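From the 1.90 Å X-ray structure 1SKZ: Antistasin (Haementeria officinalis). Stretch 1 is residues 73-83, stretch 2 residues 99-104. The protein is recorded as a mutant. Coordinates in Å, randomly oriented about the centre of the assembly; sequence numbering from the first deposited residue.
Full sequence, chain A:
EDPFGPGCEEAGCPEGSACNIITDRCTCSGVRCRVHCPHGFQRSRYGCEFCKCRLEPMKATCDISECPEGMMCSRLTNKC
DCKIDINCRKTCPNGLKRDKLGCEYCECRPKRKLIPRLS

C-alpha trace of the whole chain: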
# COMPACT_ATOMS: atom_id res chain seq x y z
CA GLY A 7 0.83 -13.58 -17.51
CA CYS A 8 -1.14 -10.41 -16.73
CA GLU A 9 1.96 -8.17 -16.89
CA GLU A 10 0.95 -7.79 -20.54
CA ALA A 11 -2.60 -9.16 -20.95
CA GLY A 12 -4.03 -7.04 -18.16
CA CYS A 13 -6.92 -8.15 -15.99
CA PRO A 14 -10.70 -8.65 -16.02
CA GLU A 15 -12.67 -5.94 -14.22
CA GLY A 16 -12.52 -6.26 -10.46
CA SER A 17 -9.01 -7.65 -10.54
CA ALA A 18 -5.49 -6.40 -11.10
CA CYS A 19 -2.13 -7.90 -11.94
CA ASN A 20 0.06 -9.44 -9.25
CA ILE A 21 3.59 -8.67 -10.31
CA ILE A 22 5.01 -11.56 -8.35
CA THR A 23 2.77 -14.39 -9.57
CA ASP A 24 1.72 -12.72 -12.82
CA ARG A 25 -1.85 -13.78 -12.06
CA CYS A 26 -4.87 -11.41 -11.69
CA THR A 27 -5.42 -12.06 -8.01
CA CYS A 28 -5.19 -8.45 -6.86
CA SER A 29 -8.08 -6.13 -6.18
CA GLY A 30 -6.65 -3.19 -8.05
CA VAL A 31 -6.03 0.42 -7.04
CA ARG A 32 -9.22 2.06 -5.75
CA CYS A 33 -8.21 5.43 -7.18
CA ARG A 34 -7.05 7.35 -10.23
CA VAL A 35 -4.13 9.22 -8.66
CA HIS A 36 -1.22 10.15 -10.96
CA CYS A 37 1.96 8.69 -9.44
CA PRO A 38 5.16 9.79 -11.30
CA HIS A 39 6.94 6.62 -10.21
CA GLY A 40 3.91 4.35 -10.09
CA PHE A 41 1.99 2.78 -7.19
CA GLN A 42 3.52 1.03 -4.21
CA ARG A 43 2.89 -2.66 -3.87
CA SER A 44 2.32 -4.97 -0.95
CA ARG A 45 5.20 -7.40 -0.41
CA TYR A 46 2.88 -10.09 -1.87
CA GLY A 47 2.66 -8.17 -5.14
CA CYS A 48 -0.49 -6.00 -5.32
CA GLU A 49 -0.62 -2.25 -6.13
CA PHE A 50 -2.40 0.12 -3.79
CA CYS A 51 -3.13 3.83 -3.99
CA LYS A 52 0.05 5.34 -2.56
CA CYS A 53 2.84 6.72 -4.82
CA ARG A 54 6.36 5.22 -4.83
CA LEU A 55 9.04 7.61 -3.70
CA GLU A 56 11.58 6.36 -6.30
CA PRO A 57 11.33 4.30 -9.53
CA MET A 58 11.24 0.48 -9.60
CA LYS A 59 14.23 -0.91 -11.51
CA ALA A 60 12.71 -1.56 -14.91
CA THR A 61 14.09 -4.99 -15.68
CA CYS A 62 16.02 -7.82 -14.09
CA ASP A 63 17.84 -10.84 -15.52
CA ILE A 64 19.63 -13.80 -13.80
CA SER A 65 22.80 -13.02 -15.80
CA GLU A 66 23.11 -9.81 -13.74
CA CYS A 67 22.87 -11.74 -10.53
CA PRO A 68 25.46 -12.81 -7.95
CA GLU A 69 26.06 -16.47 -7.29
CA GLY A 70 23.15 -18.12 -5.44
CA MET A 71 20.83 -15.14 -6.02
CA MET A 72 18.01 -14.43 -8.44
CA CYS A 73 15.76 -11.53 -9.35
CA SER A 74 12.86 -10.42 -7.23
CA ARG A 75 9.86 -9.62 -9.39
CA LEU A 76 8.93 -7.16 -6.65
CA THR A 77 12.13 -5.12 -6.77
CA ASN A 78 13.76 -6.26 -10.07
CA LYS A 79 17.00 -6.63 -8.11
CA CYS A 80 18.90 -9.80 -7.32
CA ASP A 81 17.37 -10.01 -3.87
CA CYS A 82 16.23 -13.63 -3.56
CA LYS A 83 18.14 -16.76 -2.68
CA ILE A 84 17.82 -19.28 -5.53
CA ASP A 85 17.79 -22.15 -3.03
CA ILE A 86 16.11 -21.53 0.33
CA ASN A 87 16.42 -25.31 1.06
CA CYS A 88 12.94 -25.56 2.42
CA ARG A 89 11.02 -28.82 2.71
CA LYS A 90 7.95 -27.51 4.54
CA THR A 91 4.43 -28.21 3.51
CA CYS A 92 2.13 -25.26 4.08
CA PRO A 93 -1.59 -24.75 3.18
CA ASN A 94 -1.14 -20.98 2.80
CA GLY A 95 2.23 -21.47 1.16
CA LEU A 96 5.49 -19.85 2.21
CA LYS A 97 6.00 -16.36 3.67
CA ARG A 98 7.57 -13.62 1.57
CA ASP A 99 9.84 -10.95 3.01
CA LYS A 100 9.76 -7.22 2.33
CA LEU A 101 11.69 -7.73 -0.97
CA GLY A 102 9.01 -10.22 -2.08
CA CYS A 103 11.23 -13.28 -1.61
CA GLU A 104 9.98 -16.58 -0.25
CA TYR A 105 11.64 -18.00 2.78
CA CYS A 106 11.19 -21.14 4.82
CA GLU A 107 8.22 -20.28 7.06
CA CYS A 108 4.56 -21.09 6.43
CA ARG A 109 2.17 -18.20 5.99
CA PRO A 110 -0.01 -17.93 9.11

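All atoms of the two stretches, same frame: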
# COMPACT_ATOMS: atom_id res chain seq x y z
N CYS A 73 16.57 -12.74 -9.33
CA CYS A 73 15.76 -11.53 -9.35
C CYS A 73 14.55 -11.66 -8.44
O CYS A 73 13.89 -12.71 -8.39
CB CYS A 73 15.27 -11.27 -10.78
SG CYS A 73 16.63 -10.87 -11.91
N SER A 74 14.19 -10.55 -7.82
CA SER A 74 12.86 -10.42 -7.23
C SER A 74 12.01 -9.70 -8.24
O SER A 74 12.38 -8.61 -8.69
CB SER A 74 12.92 -9.58 -5.94
OG SER A 74 11.61 -9.29 -5.51
N ARG A 75 10.85 -10.26 -8.54
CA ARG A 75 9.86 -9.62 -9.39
C ARG A 75 9.26 -8.40 -8.70
O ARG A 75 8.54 -7.63 -9.34
CB ARG A 75 8.72 -10.58 -9.74
CG ARG A 75 9.04 -11.67 -10.81
CD ARG A 75 8.13 -12.89 -10.56
NE ARG A 75 8.65 -14.16 -11.10
CZ ARG A 75 9.71 -14.83 -10.63
NH1 ARG A 75 10.43 -14.37 -9.59
NH2 ARG A 75 10.11 -15.93 -11.26
N LEU A 76 9.38 -8.33 -7.37
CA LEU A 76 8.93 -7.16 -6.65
C LEU A 76 9.87 -5.98 -6.88
O LEU A 76 9.43 -4.84 -7.09
CB LEU A 76 8.81 -7.46 -5.16
CG LEU A 76 8.07 -6.38 -4.34
CD1 LEU A 76 6.63 -6.21 -4.84
CD2 LEU A 76 8.09 -6.77 -2.84
N THR A 77 11.16 -6.22 -6.75
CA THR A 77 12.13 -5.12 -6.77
C THR A 77 12.94 -5.02 -8.08
O THR A 77 13.75 -4.12 -8.22
CB THR A 77 13.14 -5.27 -5.63
OG1 THR A 77 13.92 -6.46 -5.84
CG2 THR A 77 12.42 -5.35 -4.24
N ASN A 78 12.88 -6.08 -8.89
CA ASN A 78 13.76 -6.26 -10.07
C ASN A 78 15.23 -6.11 -9.72
O ASN A 78 16.04 -5.65 -10.54
CB ASN A 78 13.39 -5.28 -11.19
CG ASN A 78 12.25 -5.77 -12.04
OD1 ASN A 78 11.83 -6.93 -11.95
ND2 ASN A 78 11.72 -4.91 -12.88
N LYS A 79 15.60 -6.53 -8.51
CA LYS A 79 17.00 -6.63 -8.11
C LYS A 79 17.24 -8.06 -7.70
O LYS A 79 16.29 -8.82 -7.52
CB LYS A 79 17.32 -5.69 -6.93
CG LYS A 79 17.12 -4.25 -7.26
CD LYS A 79 17.41 -3.35 -6.07
CE LYS A 79 17.73 -1.92 -6.55
NZ LYS A 79 17.85 -0.90 -5.44
N CYS A 80 18.51 -8.43 -7.56
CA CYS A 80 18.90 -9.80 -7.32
C CYS A 80 18.81 -10.10 -5.84
O CYS A 80 19.81 -10.43 -5.19
CB CYS A 80 20.32 -10.06 -7.88
SG CYS A 80 20.39 -9.93 -9.71
N ASP A 81 17.60 -10.02 -5.32
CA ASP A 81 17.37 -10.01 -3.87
C ASP A 81 17.13 -11.39 -3.27
O ASP A 81 17.27 -11.57 -2.06
CB ASP A 81 16.17 -9.10 -3.55
CG ASP A 81 16.54 -7.62 -3.53
OD1 ASP A 81 17.68 -7.25 -3.20
OD2 ASP A 81 15.67 -6.79 -3.88
N CYS A 82 16.67 -12.34 -4.07
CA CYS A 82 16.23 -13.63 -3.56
C CYS A 82 17.26 -14.73 -3.68
O CYS A 82 17.97 -14.83 -4.68
CB CYS A 82 14.95 -14.09 -4.26
SG CYS A 82 13.62 -12.85 -4.28
N LYS A 83 17.39 -15.51 -2.62
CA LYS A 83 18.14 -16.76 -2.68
C LYS A 83 17.47 -17.66 -3.73
O LYS A 83 16.25 -17.91 -3.64
CB LYS A 83 18.06 -17.46 -1.34
CG LYS A 83 19.03 -16.97 -0.31
CD LYS A 83 19.24 -18.08 0.70
CE LYS A 83 19.56 -17.54 2.05
NZ LYS A 83 20.98 -17.17 2.04
N ASP A 99 9.28 -12.07 2.28
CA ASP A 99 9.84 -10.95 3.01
C ASP A 99 9.53 -9.61 2.32
O ASP A 99 8.81 -9.54 1.32
CB ASP A 99 11.36 -11.17 3.24
CG ASP A 99 12.20 -11.18 1.94
OD1 ASP A 99 11.80 -10.66 0.89
OD2 ASP A 99 13.37 -11.62 2.02
N LYS A 100 10.06 -8.53 2.87
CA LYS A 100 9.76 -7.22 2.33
C LYS A 100 10.30 -6.96 0.89
O LYS A 100 9.94 -5.97 0.23
CB LYS A 100 10.33 -6.18 3.29
CG LYS A 100 11.84 -6.07 3.31
CD LYS A 100 12.25 -4.76 3.98
CE LYS A 100 13.76 -4.53 3.93
NZ LYS A 100 14.09 -3.10 4.24
N LEU A 101 11.17 -7.85 0.40
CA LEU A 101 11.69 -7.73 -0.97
C LEU A 101 10.91 -8.66 -1.89
O LEU A 101 11.27 -8.80 -3.08
CB LEU A 101 13.18 -8.08 -1.01
CG LEU A 101 14.07 -7.28 -0.03
CD1 LEU A 101 15.53 -7.75 -0.05
CD2 LEU A 101 13.96 -5.82 -0.36
N GLY A 102 9.86 -9.29 -1.34
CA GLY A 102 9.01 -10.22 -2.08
C GLY A 102 9.60 -11.61 -2.31
O GLY A 102 9.23 -12.31 -3.26
N CYS A 103 10.53 -12.01 -1.45
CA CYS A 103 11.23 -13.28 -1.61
C CYS A 103 10.66 -14.29 -0.66
O CYS A 103 10.55 -14.03 0.54
CB CYS A 103 12.73 -13.09 -1.33
SG CYS A 103 13.64 -11.96 -2.43
N GLU A 104 10.38 -15.49 -1.15
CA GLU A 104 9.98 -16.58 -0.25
C GLU A 104 11.09 -17.01 0.65
O GLU A 104 12.28 -17.01 0.26
CB GLU A 104 9.47 -17.80 -1.04
CG GLU A 104 8.21 -17.49 -1.80
CD GLU A 104 7.59 -18.73 -2.41
OE1 GLU A 104 8.36 -19.54 -2.97
OE2 GLU A 104 6.35 -18.87 -2.33
O HOH W 1 9.65 -11.98 -6.41
O HOH W 2 15.69 -11.81 0.54
O HOH W 3 13.87 -16.76 -2.32

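A covalent staple anchors this small contact: Cys-82 SG and Cys-103 SG lie 2.1 Å apart in a disulfide with chi3 of -82°, close to the relaxed right angle, and both cysteines take the m rotamer.

One direct hydrogen bond crosses between the stretches. Ser-74, rotamer t, donates from OG to Leu-101 O at a short 2.5 Å. Ser-74 OG also accepts weak bonds from Leu-76 N (3.1 Å) and Thr-77 N (3.3 Å), so one hydroxyl ties its own loop together while reaching across.

Each loop is also braced internally. Asp-99 OD1 takes Leu-101 N at 2.9 Å and Cys-103 N at 3.0 Å, holding the type I turn from Asp-99 to Gly-102 that presents Leu-101 O. In the other stretch, Thr-77 OG1 donates to Asp-81 OD2 (2.6 Å).

Packing fills the remainder. Leu-76 CD2 comes within 3.4 Å of Gly-102 N, and Leu-101 CD1 within 3.6 Å of Asp-81 CG. Gly-102 fits twice over: its phi is positive, and an ideal CB would sit 2.8 Å from Leu-76 CB, a clash.

Waters bridge three further pairs; water 2, for example, donates to Asp-81 O (3.1 Å) and Asp-99 OD2 (2.8 Å).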